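Local coordinates for protein nitroalkane oxidase (Podospora anserina, PDB 3MKH) that oxidises primary and secondary nitroalkanes to aldehydes or ketones, using FAD and molecular oxygen and releasing nitrite and hydrogen peroxide, at residues K356-C367 with A392-N402. Numbering follows the deposited sequence.
Sequences KVFCSEAAVKAC and AVVLPIFDGGN. With FAD (flavin-adenine dinucleotide), chain E.
Lys356 reaches from helix 345-374 into the turn that carries the FAD-binding residues 397-401, a clear case of a buried ammonium group satisfied by backbone carbonyls. Its chain leaves with CG anti to the backbone N (chi1 -160°), then turns about the CB-CG bond (chi2 -77°) and runs extended to NZ. There NZ donates three hydrogen bonds: to Leu395 O at 2.9 Å, in the carbonyl plane; to Phe398 O at 2.9 Å, almost straight on (C=O...N 169°); and to Gly400 O at 3.0 Å, from above the carbonyl plane. Pro396 O lies 3.0 Å from Lys356 NZ at an angle too poor for a bond, and accepts from the backbone N of Asn402 instead. At the root of the lysine, Lys356 O accepts from Ser360 N and from Ser360 OG (2.8 Å), which arrive on opposite faces of its plane. The Asn402 side chain fits as a knob among Lys356, Val357, Ser360 and Glu361, while Glu361 itself pairs with Arg407. Further along, Ser360 CB presses on Leu395 CB at a tight 3.5 Å, and Val364 CG2 rests on Pro396 CG (3.9 Å). Were Lys356 shortened to an alanine, the carbonyls of Leu395, Phe398 and Gly400 would probably lose their shared donor and the turn would be freer to shift. The same turn binds FAD through its other polar groups: Ile397 O accepts from O3', Gly400 N donates to O3' and Gly401 N to phosphate oxygen O1P. It also carries Asp399, the inferred proton acceptor, held by Ser273 and Arg406. One lysine thus ties the helix to the cofactor-binding turn. The Gly400-Gly401 peptide has its C=O on the ammonium and its N-H on an FAD phosphate oxygen, so the charge is likely to polarise that N-H toward the phosphate.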
ATOM      1  N   LYS A 356     -10.038 -15.300  -4.064  1.00 19.84           N
ATOM      2  CA  LYS A 356     -11.058 -14.526  -3.348  1.00 23.42           C
ATOM      3  C   LYS A 356     -10.412 -13.326  -2.650  1.00 20.41           C
ATOM      4  O   LYS A 356     -10.847 -12.193  -2.813  1.00 20.22           O
ATOM      5  CB  LYS A 356     -11.795 -15.407  -2.332  1.00 20.05           C
ATOM      6  CG  LYS A 356     -13.164 -14.884  -1.875  1.00 22.29           C
ATOM      7  CD  LYS A 356     -13.074 -13.739  -0.855  1.00 22.39           C
ATOM      8  CE  LYS A 356     -14.408 -13.594  -0.080  1.00 23.00           C
ATOM      9  NZ  LYS A 356     -14.386 -12.447   0.908  1.00 22.74           N
ATOM     10  N   VAL A 357      -9.365 -13.576  -1.874  1.00 21.72           N
ATOM     11  CA  VAL A 357      -8.736 -12.499  -1.125  1.00 19.86           C
ATOM     12  C   VAL A 357      -8.063 -11.477  -2.040  1.00 22.10           C
ATOM     13  O   VAL A 357      -8.215 -10.276  -1.852  1.00 20.24           O
ATOM     14  CB  VAL A 357      -7.720 -13.038  -0.097  1.00 22.84           C
ATOM     15  CG1 VAL A 357      -6.969 -11.880   0.569  1.00 20.29           C
ATOM     16  CG2 VAL A 357      -8.437 -13.901   0.934  1.00 20.36           C
ATOM     17  N   PHE A 358      -7.318 -11.942  -3.036  1.00 22.27           N
ATOM     18  CA  PHE A 358      -6.579 -11.016  -3.900  1.00 19.98           C
ATOM     19  C   PHE A 358      -7.513 -10.105  -4.699  1.00 22.84           C
ATOM     20  O   PHE A 358      -7.328  -8.895  -4.740  1.00 21.16           O
ATOM     21  CB  PHE A 358      -5.667 -11.781  -4.878  1.00 20.97           C
ATOM     22  CG  PHE A 358      -4.918 -10.884  -5.848  1.00 23.06           C
ATOM     23  CD1 PHE A 358      -5.478 -10.530  -7.068  1.00 21.21           C
ATOM     24  CD2 PHE A 358      -3.670 -10.375  -5.523  1.00 24.25           C
ATOM     25  CE1 PHE A 358      -4.789  -9.703  -7.966  1.00 24.00           C
ATOM     26  CE2 PHE A 358      -2.982  -9.554  -6.402  1.00 25.83           C
ATOM     27  CZ  PHE A 358      -3.540  -9.215  -7.631  1.00 24.56           C
ATOM     28  N   CYS A 359      -8.494 -10.719  -5.360  1.00 21.15           N
ATOM     29  CA  CYS A 359      -9.349 -10.029  -6.308  1.00 21.58           C
ATOM     30  C   CYS A 359     -10.355  -9.119  -5.602  1.00 20.97           C
ATOM     31  O   CYS A 359     -10.655  -8.035  -6.099  1.00 20.44           O
ATOM     32  CB  CYS A 359     -10.086 -11.031  -7.209  1.00 21.23           C
ATOM     33  SG  CYS A 359      -8.980 -12.060  -8.260  1.00 23.30           S
ATOM     34  N   SER A 360     -10.875  -9.553  -4.455  1.00 19.83           N
ATOM     35  CA  SER A 360     -11.843  -8.720  -3.734  1.00 20.50           C
ATOM     36  C   SER A 360     -11.171  -7.417  -3.323  1.00 22.55           C
ATOM     37  O   SER A 360     -11.735  -6.343  -3.485  1.00 19.66           O
ATOM     38  CB  SER A 360     -12.422  -9.444  -2.507  1.00 20.42           C
ATOM     39  OG  SER A 360     -11.399  -9.743  -1.571  1.00 19.38           O
ATOM     40  N   GLU A 361      -9.945  -7.507  -2.822  1.00 21.94           N
ATOM     41  CA  GLU A 361      -9.264  -6.320  -2.320  1.00 23.76           C
ATOM     42  C   GLU A 361      -8.730  -5.469  -3.469  1.00 23.87           C
ATOM     43  O   GLU A 361      -8.759  -4.231  -3.410  1.00 20.22           O
ATOM     44  CB  GLU A 361      -8.175  -6.710  -1.304  1.00 21.95           C
ATOM     45  CG  GLU A 361      -8.814  -7.205  -0.006  1.00 26.32           C
ATOM     46  CD  GLU A 361      -7.825  -7.701   1.041  1.00 28.99           C
ATOM     47  OE1 GLU A 361      -6.605  -7.448   0.905  1.00 32.31           O
ATOM     48  OE2 GLU A 361      -8.288  -8.336   2.013  1.00 29.33           O
ATOM     49  N   ALA A 362      -8.286  -6.132  -4.531  1.00 21.32           N
ATOM     50  CA  ALA A 362      -7.864  -5.419  -5.730  1.00 22.41           C
ATOM     51  C   ALA A 362      -9.007  -4.648  -6.404  1.00 21.50           C
ATOM     52  O   ALA A 362      -8.780  -3.590  -6.980  1.00 20.92           O
ATOM     53  CB  ALA A 362      -7.197  -6.366  -6.719  1.00 20.91           C
ATOM     54  N   ALA A 363     -10.230  -5.175  -6.345  1.00 19.78           N
ATOM     55  CA  ALA A 363     -11.395  -4.430  -6.847  1.00 18.61           C
ATOM     56  C   ALA A 363     -11.656  -3.119  -6.087  1.00 17.86           C
ATOM     57  O   ALA A 363     -11.916  -2.061  -6.694  1.00 17.56           O
ATOM     58  CB  ALA A 363     -12.658  -5.327  -6.842  1.00 17.94           C
ATOM     59  N   VAL A 364     -11.608  -3.176  -4.763  1.00 16.45           N
ATOM     60  CA  VAL A 364     -11.784  -1.959  -3.956  1.00 18.87           C
ATOM     61  C   VAL A 364     -10.698  -0.915  -4.287  1.00 22.37           C
ATOM     62  O   VAL A 364     -11.000   0.249  -4.546  1.00 22.40           O
ATOM     63  CB  VAL A 364     -11.788  -2.282  -2.435  1.00 19.17           C
ATOM     64  CG1 VAL A 364     -11.926  -1.007  -1.605  1.00 24.49           C
ATOM     65  CG2 VAL A 364     -12.909  -3.288  -2.114  1.00 17.65           C
ATOM     66  N   LYS A 365      -9.440  -1.350  -4.309  1.00 21.11           N
ATOM     67  CA  LYS A 365      -8.312  -0.487  -4.685  1.00 24.62           C
ATOM     68  C   LYS A 365      -8.442   0.098  -6.112  1.00 22.84           C
ATOM     69  O   LYS A 365      -8.149   1.262  -6.333  1.00 21.37           O
ATOM     70  CB  LYS A 365      -6.992  -1.260  -4.504  1.00 24.08           C
ATOM     71  CG  LYS A 365      -5.721  -0.580  -5.032  1.00 30.25           C
ATOM     72  CD  LYS A 365      -5.521   0.821  -4.466  1.00 35.42           C
ATOM     73  CE  LYS A 365      -4.050   1.281  -4.613  1.00 41.41           C
ATOM     74  NZ  LYS A 365      -3.391   0.904  -5.928  1.00 40.20           N
ATOM     75  N   ALA A 366      -8.901  -0.709  -7.068  1.00 18.43           N
ATOM     76  CA  ALA A 366      -9.129  -0.229  -8.424  1.00 19.76           C
ATOM     77  C   ALA A 366     -10.192   0.855  -8.464  1.00 19.79           C
ATOM     78  O   ALA A 366     -10.063   1.823  -9.211  1.00 22.09           O
ATOM     79  CB  ALA A 366      -9.549  -1.377  -9.334  1.00 18.06           C
ATOM     80  N   CYS A 367     -11.279   0.658  -7.716  1.00 20.74           N
ATOM     81  CA  CYS A 367     -12.361   1.630  -7.722  1.00 21.19           C
ATOM     82  C   CYS A 367     -11.914   2.959  -7.098  1.00 22.06           C
ATOM     83  O   CYS A 367     -12.261   4.031  -7.605  1.00 21.38           O
ATOM     84  CB  CYS A 367     -13.614   1.062  -7.046  1.00 21.35           C
ATOM     85  SG  CYS A 367     -14.437  -0.235  -8.018  1.00 23.43           S
ATOM     86  N   ALA A 392     -17.960  -2.883  -4.933  1.00 17.54           N
ATOM     87  CA  ALA A 392     -16.683  -3.544  -4.688  1.00 20.34           C
ATOM     88  C   ALA A 392     -16.405  -3.784  -3.201  1.00 20.37           C
ATOM     89  O   ALA A 392     -15.833  -4.826  -2.823  1.00 17.80           O
ATOM     90  CB  ALA A 392     -15.535  -2.724  -5.333  1.00 16.60           C
ATOM     91  N   VAL A 393     -16.807  -2.847  -2.341  1.00 18.18           N
ATOM     92  CA  VAL A 393     -16.458  -3.004  -0.922  1.00 21.69           C
ATOM     93  C   VAL A 393     -17.109  -4.206  -0.240  1.00 16.65           C
ATOM     94  O   VAL A 393     -16.651  -4.631   0.819  1.00 20.02           O
ATOM     95  CB  VAL A 393     -16.685  -1.719  -0.071  1.00 24.55           C
ATOM     96  CG1 VAL A 393     -15.846  -0.591  -0.597  1.00 25.12           C
ATOM     97  CG2 VAL A 393     -18.148  -1.351  -0.032  1.00 22.03           C
ATOM     98  N   VAL A 394     -18.171  -4.755  -0.825  1.00 18.34           N
ATOM     99  CA  VAL A 394     -18.747  -5.982  -0.284  1.00 20.72           C
ATOM    100  C   VAL A 394     -17.863  -7.228  -0.516  1.00 20.18           C
ATOM    101  O   VAL A 394     -17.965  -8.212   0.203  1.00 19.41           O
ATOM    102  CB  VAL A 394     -20.153  -6.259  -0.846  1.00 21.87           C
ATOM    103  CG1 VAL A 394     -20.066  -7.106  -2.125  1.00 23.53           C
ATOM    104  CG2 VAL A 394     -20.994  -6.947   0.206  1.00 22.29           C
ATOM    105  N   LEU A 395     -17.018  -7.196  -1.536  1.00 20.15           N
ATOM    106  CA  LEU A 395     -16.322  -8.420  -1.942  1.00 21.01           C
ATOM    107  C   LEU A 395     -15.391  -8.983  -0.862  1.00 21.66           C
ATOM    108  O   LEU A 395     -15.392 -10.188  -0.623  1.00 21.68           O
ATOM    109  CB  LEU A 395     -15.592  -8.228  -3.282  1.00 18.89           C
ATOM    110  CG  LEU A 395     -16.518  -7.875  -4.466  1.00 19.95           C
ATOM    111  CD1 LEU A 395     -15.671  -7.752  -5.736  1.00 18.03           C
ATOM    112  CD2 LEU A 395     -17.641  -8.916  -4.673  1.00 20.84           C
ATOM    113  N   PRO A 396     -14.590  -8.120  -0.210  1.00 19.60           N
ATOM    114  CA  PRO A 396     -13.707  -8.643   0.835  1.00 22.22           C
ATOM    115  C   PRO A 396     -14.489  -9.143   2.047  1.00 21.47           C
ATOM    116  O   PRO A 396     -14.042 -10.084   2.699  1.00 19.16           O
ATOM    117  CB  PRO A 396     -12.870  -7.412   1.218  1.00 24.24           C
ATOM    118  CG  PRO A 396     -12.882  -6.559  -0.015  1.00 21.15           C
ATOM    119  CD  PRO A 396     -14.298  -6.706  -0.501  1.00 20.54           C
ATOM    120  N   ILE A 397     -15.652  -8.545   2.315  1.00 20.11           N
ATOM    121  CA  ILE A 397     -16.373  -8.795   3.564  1.00 21.37           C
ATOM    122  C   ILE A 397     -17.456  -9.861   3.463  1.00 22.08           C
ATOM    123  O   ILE A 397     -17.840 -10.446   4.473  1.00 22.02           O
ATOM    124  CB  ILE A 397     -16.968  -7.494   4.179  1.00 21.49           C
ATOM    125  CG1 ILE A 397     -17.907  -6.788   3.194  1.00 21.42           C
ATOM    126  CG2 ILE A 397     -15.857  -6.530   4.592  1.00 20.37           C
ATOM    127  CD1 ILE A 397     -18.477  -5.462   3.756  1.00 22.29           C
ATOM    128  N   PHE A 398     -17.947 -10.132   2.257  1.00 22.13           N
ATOM    129  CA  PHE A 398     -19.019 -11.111   2.129  1.00 23.60           C
ATOM    130  C   PHE A 398     -18.445 -12.454   1.694  1.00 27.13           C
ATOM    131  O   PHE A 398     -17.218 -12.593   1.554  1.00 24.02           O
ATOM    132  CB  PHE A 398     -20.196 -10.606   1.251  1.00 24.51           C
ATOM    133  CG  PHE A 398     -20.054 -10.878  -0.239  1.00 24.26           C
ATOM    134  CD1 PHE A 398     -18.814 -11.128  -0.821  1.00 22.17           C
ATOM    135  CD2 PHE A 398     -21.174 -10.845  -1.059  1.00 27.71           C
ATOM    136  CE1 PHE A 398     -18.701 -11.360  -2.185  1.00 25.12           C
ATOM    137  CE2 PHE A 398     -21.065 -11.082  -2.439  1.00 28.25           C
ATOM    138  CZ  PHE A 398     -19.834 -11.339  -2.994  1.00 26.55           C
ATOM    139  N   ASP A 399     -19.325 -13.439   1.551  1.00 23.88           N
ATOM    140  CA  ASP A 399     -18.927 -14.792   1.187  1.00 27.87           C
ATOM    141  C   ASP A 399     -17.782 -15.298   2.072  1.00 30.82           C
ATOM    142  O   ASP A 399     -16.841 -15.925   1.577  1.00 27.93           O
ATOM    143  CB  ASP A 399     -18.522 -14.834  -0.284  1.00 31.36           C
ATOM    144  CG  ASP A 399     -18.748 -16.203  -0.906  1.00 33.93           C
ATOM    145  OD1 ASP A 399     -17.760 -16.825  -1.352  1.00 31.90           O
ATOM    146  OD2 ASP A 399     -19.920 -16.649  -0.941  1.00 42.78           O
ATOM    147  N   GLY A 400     -17.882 -15.040   3.378  1.00 23.40           N
ATOM    148  CA  GLY A 400     -16.800 -15.312   4.298  1.00 23.92           C
ATOM    149  C   GLY A 400     -15.746 -14.221   4.208  1.00 26.03           C
ATOM    150  O   GLY A 400     -14.922 -14.200   3.277  1.00 22.09           O
ATOM    151  N   GLY A 401     -15.776 -13.313   5.178  1.00 22.30           N
ATOM    152  CA  GLY A 401     -14.921 -12.131   5.173  1.00 22.87           C
ATOM    153  C   GLY A 401     -13.442 -12.479   5.166  1.00 23.43           C
ATOM    154  O   GLY A 401     -13.059 -13.510   5.722  1.00 22.97           O
ATOM    155  N   ASN A 402     -12.614 -11.637   4.549  1.00 20.74           N
ATOM    156  CA  ASN A 402     -11.182 -11.941   4.457  1.00 23.34           C
ATOM    157  C   ASN A 402     -10.478 -12.014   5.821  1.00 27.42           C
ATOM    158  O   ASN A 402      -9.600 -12.853   6.036  1.00 26.31           O
ATOM    159  CB  ASN A 402     -10.450 -10.951   3.552  1.00 20.76           C
ATOM    160  CG  ASN A 402     -10.888 -11.049   2.095  1.00 20.96           C
ATOM    161  OD1 ASN A 402     -10.544 -10.194   1.281  1.00 21.99           O
ATOM    162  ND2 ASN A 402     -11.651 -12.078   1.769  1.00 19.79           N
TER
HETATM  163  PA  FAD E 500     -18.319 -12.041  11.209  0.84 26.80           P
HETATM  164  O1A FAD E 500     -18.520 -13.146  12.144  0.84 24.28           O
HETATM  165  O2A FAD E 500     -19.394 -11.066  11.016  0.84 25.49           O
HETATM  166  O5B FAD E 500     -16.981 -11.262  11.637  0.84 26.55           O
HETATM  167  C5B FAD E 500     -16.887  -9.843  11.522  0.84 22.17           C
HETATM  168  C4B FAD E 500     -15.446  -9.324  11.682  0.84 25.30           C
HETATM  169  O4B FAD E 500     -14.985  -9.623  13.006  0.84 28.20           O
HETATM  170  C3B FAD E 500     -14.480 -10.039  10.741  0.84 24.71           C
HETATM  171  O3B FAD E 500     -14.395  -9.332   9.503  0.84 25.08           O
HETATM  172  C2B FAD E 500     -13.161  -9.930  11.484  0.84 23.39           C
HETATM  173  O2B FAD E 500     -12.537  -8.684  11.194  0.84 21.93           O
HETATM  174  C1B FAD E 500     -13.579  -9.974  12.954  0.84 27.58           C
HETATM  175  N9A FAD E 500     -13.377 -11.359  13.461  0.84 27.69           N
HETATM  176  C8A FAD E 500     -14.323 -12.171  13.925  0.84 27.11           C
HETATM  177  N7A FAD E 500     -13.785 -13.330  14.284  0.84 27.62           N
HETATM  178  C5A FAD E 500     -12.481 -13.258  14.049  0.84 31.34           C
HETATM  179  C6A FAD E 500     -11.423 -14.138  14.224  0.84 33.19           C
HETATM  180  N6A FAD E 500     -11.628 -15.350  14.723  0.84 33.10           N
HETATM  181  N1A FAD E 500     -10.191 -13.746  13.883  0.84 27.38           N
HETATM  182  C2A FAD E 500      -9.979 -12.541  13.385  0.84 30.69           C
HETATM  183  N3A FAD E 500     -10.964 -11.677  13.207  0.84 28.15           N
HETATM  184  C4A FAD E 500     -12.220 -12.005  13.526  0.84 29.44           C
HETATM  185  N1  FAD E 500     -24.530 -15.282   4.013  0.84 24.46           N
HETATM  186  C2  FAD E 500     -25.106 -16.522   3.773  0.84 23.17           C
HETATM  187  O2  FAD E 500     -25.184 -17.336   4.683  0.84 26.13           O
HETATM  188  N3  FAD E 500     -25.585 -16.839   2.506  0.84 24.14           N
HETATM  189  C4  FAD E 500     -25.501 -15.914   1.468  0.84 25.05           C
HETATM  190  O4  FAD E 500     -25.932 -16.203   0.354  0.84 21.80           O
HETATM  191  C4X FAD E 500     -24.927 -14.673   1.708  0.84 25.86           C
HETATM  192  N5  FAD E 500     -24.820 -13.724   0.688  0.84 25.03           N
HETATM  193  C5X FAD E 500     -24.566 -12.390   1.023  0.84 22.33           C
HETATM  194  C6  FAD E 500     -24.784 -11.367   0.105  0.84 21.03           C
HETATM  195  C7  FAD E 500     -24.533 -10.046   0.457  0.84 22.18           C
HETATM  196  C7M FAD E 500     -24.772  -8.916  -0.540  0.84 22.87           C
HETATM  197  C8  FAD E 500     -24.060  -9.751   1.728  0.84 25.84           C
HETATM  198  C8M FAD E 500     -23.780  -8.302   2.128  0.84 22.00           C
HETATM  199  C9  FAD E 500     -23.836 -10.772   2.639  0.84 24.46           C
HETATM  200  C9A FAD E 500     -24.091 -12.089   2.290  0.84 21.82           C
HETATM  201  N10 FAD E 500     -23.872 -13.117   3.207  0.84 27.04           N
HETATM  202  C10 FAD E 500     -24.444 -14.362   2.976  0.84 28.96           C
HETATM  203  C1' FAD E 500     -23.031 -12.903   4.409  0.84 27.62           C
HETATM  204  C2' FAD E 500     -21.554 -13.140   4.092  0.84 26.53           C
HETATM  205  O2' FAD E 500     -21.351 -14.497   3.711  0.84 26.24           O
HETATM  206  C3' FAD E 500     -20.624 -12.781   5.262  0.84 27.34           C
HETATM  207  O3' FAD E 500     -19.283 -12.829   4.796  0.84 26.31           O
HETATM  208  C4' FAD E 500     -20.747 -13.726   6.466  0.84 27.45           C
HETATM  209  O4' FAD E 500     -21.871 -13.372   7.259  0.84 25.42           O
HETATM  210  C5' FAD E 500     -19.486 -13.650   7.336  0.84 27.32           C
HETATM  211  O5' FAD E 500     -19.201 -12.304   7.721  0.84 27.73           O
HETATM  212  P   FAD E 500     -17.801 -11.922   8.381  0.84 28.69           P
HETATM  213  O1P FAD E 500     -16.738 -12.569   7.604  0.84 26.69           O
HETATM  214  O2P FAD E 500     -17.750 -10.474   8.577  0.84 26.46           O
HETATM  215  O3P FAD E 500     -17.901 -12.688   9.798  0.84 27.68           O